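Local structure of IroE protein (Escherichia coli, 2GZS) at residues L145-S149 with M250-F255; G152-L156 with Y168-P173. The protein hydrolyses the trilactone siderophore enterobactin and its C-glucosylated salmochelin forms, preferring the iron-free molecules and usually cutting once to release linear trimers. Residues are numbered along the deposited sequence.

Contact 1: L145-S149 with M250-F255; sequences LWGHS and MFNASF. With DFP (diisopropyl phosphonate), chain B.
In this alpha/beta-hydrolase fold the strand that delivers the nucleophile, 145-148, runs alongside helix 250-255, almost antiparallel (169°, axes 9.0 Å apart), with Trp-146 CA 7.0 Å from Phe-255 CA and His-148 CA 6.5 Å from Phe-251 CA. The extended backbone sends the alternate side chains Trp-146 and His-148, both chi1 t, toward the helix. Trp-146 is the most covered: its six-membered ring turns an edge to the face of Phe-251 (T-shaped, centroids 5.2 Å, planes at 88°), while Phe-255 CB sits over one of its faces, 3.6 Å from the centroid, a CH-pi contact. Phe-251, chi1 t, in turn points its edge at the His-148 face, offset, with centroids 5.5 Å apart, completing an aromatic cluster. Past His-148 the strand breaks into the nucleophile elbow, where Ser-149 takes the strained phi/psi of 67/-119 and carries diisopropyl phosphonate, OG-P 1.6 Å. Ser-254 OG donates to Met-250 O at 3.0 Å and weakly accepts Trp-146 NE1 at 3.4 Å.

Contact 2: G152-L156 with Y168-P173; sequences GLFVL and YYSASP
This is buried helix-on-sheet packing inside a beta-alpha-beta unit: helix 152-156, part of the helix that follows the nucleophile elbow, lies against strand 168-171, the next strand of the central sheet. The segment axes come within 6.6 Å and cross at -144°, so the two run roughly antiparallel. They are closest at Gly-152, whose CA is 4.3 Å from Ser-170 CA. A CB on Gly-152 would point at the strand and fall 2.3 Å from Ala-171 O, a clash; without one, Gly-152 CA makes a CA-H...O contact with Ala-171 O at 3.6 Å. Beside it Ser-170, chi1 t, donates from OG to Gly-152 O at 2.8 Å, an oxygen that also accepts the helical bond from Leu-156 N at 3.2 Å. One turn on, Val-155 (chi1 t) points at the strand and has the most surface covered: CG1 meets Tyr-168 CB at 3.7 Å and CG2 lies 3.5 Å from Tyr-169 O. After the strand, Ser-172 adopts a left-handed conformation (49/40) and turns the chain so that Pro-173 faces the helix. Its CB meets Leu-156 CD1 at 3.9 Å and Leu-153 CD2 at 4.0 Å, both leucines being mt rotamers. Gly-152 directly follows the last glycine of the GxSxG elbow, and this close packing of the post-elbow helix on the next strand belongs to the beta-alpha-beta unit 143-148, 150-161, 167-171 of the alpha/beta-hydrolase fold.

Both contacts are buried, their centres 8 Å apart, and they work on neighbouring parallel strands of one sheet, 143-148 and 167-171. Helix 247-262 covers one face through contact 1 and helix 150-161 the other through contact 2, the three-layer alpha/beta/alpha sandwich of the fold. Their chemistry differs: contact 1 is chiefly aromatic, its rings filling a wider gap between strand and helix, whereas contact 2 relies on a glycine, a serine hydroxyl and aliphatic side chains (Val, Leu, Pro) and is closer at its glycine. Probable backbone hydrogen bonds tie them together, Leu-145 O to Tyr-169 N and Ser-149 N to Ala-171 O, each 2.8 Å; the second would tether Ser-149, the nucleophile, to the end of contact 2's strand.

Contact 1: L145-S149 with M250-F255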
loop_
_atom_site.group_PDB
_atom_site.type_symbol
_atom_site.label_atom_id
_atom_site.label_comp_id
_atom_site.label_asym_id
_atom_site.label_seq_id
_atom_site.Cartn_x
_atom_site.Cartn_y
_atom_site.Cartn_z
ATOM N N LEU A 145 -0.974 2.152 4.341
ATOM C CA LEU A 145 -0.299 2.051 3.037
ATOM C C LEU A 145 -0.384 0.595 2.569
ATOM O O LEU A 145 -0.062 -0.270 3.402
ATOM C CB LEU A 145 1.163 2.511 3.215
ATOM C CG LEU A 145 2.003 2.357 1.880
ATOM C CD1 LEU A 145 1.550 3.366 0.847
ATOM C CD2 LEU A 145 3.455 2.592 2.262
ATOM N N TRP A 146 -0.733 0.332 1.344
ATOM C CA TRP A 146 -0.790 -1.027 0.780
ATOM C C TRP A 146 -0.094 -1.036 -0.565
ATOM O O TRP A 146 -0.193 -0.137 -1.382
ATOM C CB TRP A 146 -2.310 -1.424 0.562
ATOM C CG TRP A 146 -2.443 -2.747 -0.190
ATOM C CD1 TRP A 146 -2.501 -4.011 0.376
ATOM C CD2 TRP A 146 -2.521 -2.912 -1.625
ATOM N NE1 TRP A 146 -2.603 -4.912 -0.664
ATOM C CE2 TRP A 146 -2.626 -4.322 -1.874
ATOM C CE3 TRP A 146 -2.507 -2.007 -2.710
ATOM C CZ2 TRP A 146 -2.723 -4.823 -3.196
ATOM C CZ3 TRP A 146 -2.608 -2.529 -4.034
ATOM C CH2 TRP A 146 -2.715 -3.918 -4.214
ATOM N N GLY A 147 0.562 -2.223 -0.807
ATOM C CA GLY A 147 1.102 -2.499 -2.142
ATOM C C GLY A 147 1.377 -3.996 -2.318
ATOM O O GLY A 147 1.525 -4.677 -1.316
ATOM N N HIS A 148 1.408 -4.364 -3.622
ATOM C CA HIS A 148 1.615 -5.780 -3.958
ATOM C C HIS A 148 2.844 -5.948 -4.862
ATOM O O HIS A 148 3.043 -5.189 -5.768
ATOM C CB HIS A 148 0.347 -6.276 -4.716
ATOM C CG HIS A 148 0.423 -7.686 -5.253
ATOM N ND1 HIS A 148 0.820 -7.933 -6.554
ATOM C CD2 HIS A 148 0.154 -8.867 -4.659
ATOM C CE1 HIS A 148 0.771 -9.252 -6.715
ATOM N NE2 HIS A 148 0.387 -9.871 -5.622
ATOM N N SER A 149 3.554 -7.033 -4.521
ATOM C CA SER A 149 4.713 -7.442 -5.390
ATOM C C SER A 149 5.791 -6.364 -5.271
ATOM O O SER A 149 6.215 -6.171 -4.125
ATOM C CB SER A 149 4.215 -7.780 -6.795
ATOM O OG SER A 149 5.367 -8.448 -7.479
HETATM N N MSE A 250 -4.680 -12.970 -5.800
HETATM C CA MSE A 250 -4.000 -12.414 -4.664
HETATM C C MSE A 250 -3.943 -10.879 -4.655
HETATM O O MSE A 250 -4.038 -10.336 -3.556
HETATM C CB MSE A 250 -2.534 -12.947 -4.731
HETATM C CG MSE A 250 -1.733 -12.378 -3.570
HETATM SE SE MSE A 250 -2.371 -13.043 -1.838
HETATM C CE MSE A 250 -1.198 -11.923 -0.910
ATOM N N PHE A 251 -3.751 -10.279 -5.809
ATOM C CA PHE A 251 -3.811 -8.802 -5.889
ATOM C C PHE A 251 -5.156 -8.348 -5.299
ATOM O O PHE A 251 -5.192 -7.443 -4.479
ATOM C CB PHE A 251 -3.604 -8.332 -7.333
ATOM C CG PHE A 251 -3.542 -6.809 -7.496
ATOM C CD1 PHE A 251 -2.284 -6.232 -7.602
ATOM C CD2 PHE A 251 -4.698 -6.034 -7.562
ATOM C CE1 PHE A 251 -2.219 -4.836 -7.731
ATOM C CE2 PHE A 251 -4.608 -4.675 -7.680
ATOM C CZ PHE A 251 -3.376 -4.040 -7.810
ATOM N N ASN A 252 -6.197 -9.019 -5.788
ATOM C CA ASN A 252 -7.559 -8.675 -5.346
ATOM C C ASN A 252 -7.737 -8.914 -3.874
ATOM O O ASN A 252 -8.214 -8.089 -3.099
ATOM C CB ASN A 252 -8.577 -9.596 -6.049
ATOM C CG ASN A 252 -8.862 -9.175 -7.469
ATOM O OD1 ASN A 252 -8.414 -8.090 -7.849
ATOM N ND2 ASN A 252 -9.569 -10.026 -8.199
ATOM N N ALA A 253 -7.407 -10.129 -3.395
ATOM C CA ALA A 253 -7.614 -10.484 -2.010
ATOM C C ALA A 253 -6.917 -9.557 -1.046
ATOM O O ALA A 253 -7.435 -9.152 0.007
ATOM C CB ALA A 253 -7.116 -11.924 -1.746
ATOM N N SER A 254 -5.656 -9.256 -1.366
ATOM C CA SER A 254 -4.859 -8.479 -0.406
ATOM C C SER A 254 -5.358 -7.001 -0.403
ATOM O O SER A 254 -5.442 -6.507 0.720
ATOM C CB SER A 254 -3.371 -8.640 -0.763
ATOM O OG SER A 254 -3.037 -8.003 -1.972
ATOM N N PHE A 255 -5.675 -6.448 -1.567
ATOM C CA PHE A 255 -6.110 -5.022 -1.450
ATOM C C PHE A 255 -7.482 -4.999 -0.785
ATOM O O PHE A 255 -7.759 -4.090 -0.001
ATOM C CB PHE A 255 -6.070 -4.347 -2.808
ATOM C CG PHE A 255 -7.306 -4.189 -3.643
ATOM C CD1 PHE A 255 -8.319 -3.235 -3.342
ATOM C CD2 PHE A 255 -7.520 -4.950 -4.784
ATOM C CE1 PHE A 255 -9.450 -3.101 -4.131
ATOM C CE2 PHE A 255 -8.662 -4.841 -5.543
ATOM C CZ PHE A 255 -9.651 -3.905 -5.233
HETATM C C1 DFP B . 4.120 -10.031 -9.923
HETATM C C2 DFP B . 4.664 -10.440 -11.295
HETATM C C3 DFP B . 2.609 -10.174 -9.828
HETATM C "C1'" DFP B . 8.212 -8.272 -9.148
HETATM C "C2'" DFP B . 8.632 -8.663 -7.761
HETATM C "C3'" DFP B . 9.092 -9.086 -10.155
HETATM P P DFP B . 5.574 -7.982 -8.943
HETATM O O1P DFP B . 4.441 -8.607 -9.817
HETATM O O2P DFP B . 6.899 -8.720 -9.382
HETATM O O3P DFP B . 5.672 -6.471 -9.088
#

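Contact 2: G152-L156 with Y168-P173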
loop_
_atom_site.group_PDB
_atom_site.type_symbol
_atom_site.label_atom_id
_atom_site.label_comp_id
_atom_site.label_asym_id
_atom_site.label_seq_id
_atom_site.Cartn_x
_atom_site.Cartn_y
_atom_site.Cartn_z
ATOM N N GLY A 152 4.717 -4.390 -2.582
ATOM C CA GLY A 152 4.921 -4.935 -1.246
ATOM C C GLY A 152 6.324 -4.626 -0.715
ATOM O O GLY A 152 6.510 -4.394 0.492
ATOM N N LEU A 153 7.315 -4.602 -1.640
ATOM C CA LEU A 153 8.645 -4.165 -1.226
ATOM C C LEU A 153 8.644 -2.688 -0.763
ATOM O O LEU A 153 9.282 -2.364 0.259
ATOM C CB LEU A 153 9.695 -4.258 -2.369
ATOM C CG LEU A 153 9.794 -5.700 -2.905
ATOM C CD1 LEU A 153 10.810 -5.709 -4.062
ATOM C CD2 LEU A 153 10.209 -6.653 -1.785
ATOM N N PHE A 154 7.916 -1.888 -1.528
ATOM C CA PHE A 154 7.833 -0.467 -1.174
ATOM C C PHE A 154 7.241 -0.315 0.223
ATOM O O PHE A 154 7.685 0.529 1.010
ATOM C CB PHE A 154 6.946 0.304 -2.174
ATOM C CG PHE A 154 6.899 1.777 -1.799
ATOM C CD1 PHE A 154 7.970 2.624 -2.064
ATOM C CD2 PHE A 154 5.767 2.290 -1.158
ATOM C CE1 PHE A 154 7.919 3.956 -1.646
ATOM C CE2 PHE A 154 5.697 3.624 -0.728
ATOM C CZ PHE A 154 6.776 4.436 -1.015
ATOM N N VAL A 155 6.211 -1.146 0.547
ATOM C CA VAL A 155 5.629 -1.005 1.900
ATOM C C VAL A 155 6.593 -1.351 2.996
ATOM O O VAL A 155 6.704 -0.703 4.025
ATOM C CB VAL A 155 4.373 -1.886 1.996
ATOM C CG1 VAL A 155 3.777 -1.945 3.402
ATOM C CG2 VAL A 155 3.301 -1.356 1.047
ATOM N N LEU A 156 7.397 -2.430 2.805
ATOM C CA LEU A 156 8.442 -2.787 3.805
ATOM C C LEU A 156 9.478 -1.665 3.940
ATOM O O LEU A 156 9.849 -1.290 5.066
ATOM C CB LEU A 156 9.155 -4.084 3.427
ATOM C CG LEU A 156 8.306 -5.355 3.480
ATOM C CD1 LEU A 156 9.112 -6.575 2.995
ATOM C CD2 LEU A 156 7.738 -5.593 4.875
ATOM N N TYR A 168 0.827 -0.771 7.766
ATOM C CA TYR A 168 1.602 -1.080 6.535
ATOM C C TYR A 168 1.168 -2.456 6.022
ATOM O O TYR A 168 1.470 -3.444 6.767
ATOM C CB TYR A 168 3.084 -1.046 6.891
ATOM C CG TYR A 168 3.601 0.359 7.231
ATOM C CD1 TYR A 168 4.293 1.130 6.346
ATOM C CD2 TYR A 168 3.314 0.846 8.525
ATOM C CE1 TYR A 168 4.738 2.416 6.668
ATOM C CE2 TYR A 168 3.766 2.125 8.883
ATOM C CZ TYR A 168 4.468 2.862 7.968
ATOM O OH TYR A 168 4.910 4.139 8.321
ATOM N N TYR A 169 0.550 -2.575 4.887
ATOM C CA TYR A 169 0.066 -3.855 4.381
ATOM C C TYR A 169 0.927 -4.221 3.138
ATOM O O TYR A 169 0.826 -3.647 2.067
ATOM C CB TYR A 169 -1.376 -3.685 3.930
ATOM C CG TYR A 169 -2.379 -3.366 5.024
ATOM C CD1 TYR A 169 -3.002 -4.415 5.692
ATOM C CD2 TYR A 169 -2.674 -2.042 5.345
ATOM C CE1 TYR A 169 -3.932 -4.180 6.711
ATOM C CE2 TYR A 169 -3.619 -1.806 6.337
ATOM C CZ TYR A 169 -4.217 -2.858 6.976
ATOM O OH TYR A 169 -5.148 -2.532 7.969
ATOM N N SER A 170 1.798 -5.189 3.406
ATOM C CA SER A 170 2.800 -5.584 2.410
ATOM C C SER A 170 2.365 -6.902 1.768
ATOM O O SER A 170 2.457 -7.915 2.502
ATOM C CB SER A 170 4.162 -5.776 3.096
ATOM O OG SER A 170 5.088 -6.207 2.091
ATOM N N ALA A 171 1.930 -6.823 0.540
ATOM C CA ALA A 171 1.406 -8.049 -0.106
ATOM C C ALA A 171 2.393 -8.620 -1.141
ATOM O O ALA A 171 2.958 -7.876 -1.918
ATOM C CB ALA A 171 0.076 -7.704 -0.754
ATOM N N SER A 172 2.566 -9.956 -1.037
ATOM C CA SER A 172 3.495 -10.699 -1.922
ATOM C C SER A 172 4.914 -10.111 -2.051
ATOM O O SER A 172 5.399 -10.112 -3.195
ATOM C CB SER A 172 2.904 -10.892 -3.311
ATOM O OG SER A 172 1.633 -11.581 -3.145
ATOM N N PRO A 173 5.523 -9.624 -0.986
ATOM C CA PRO A 173 6.902 -9.111 -1.157
ATOM C C PRO A 173 7.850 -10.288 -1.473
ATOM O O PRO A 173 8.936 -9.989 -2.040
ATOM C CB PRO A 173 7.214 -8.454 0.188
ATOM C CG PRO A 173 6.357 -9.199 1.174
ATOM C CD PRO A 173 5.103 -9.523 0.438
#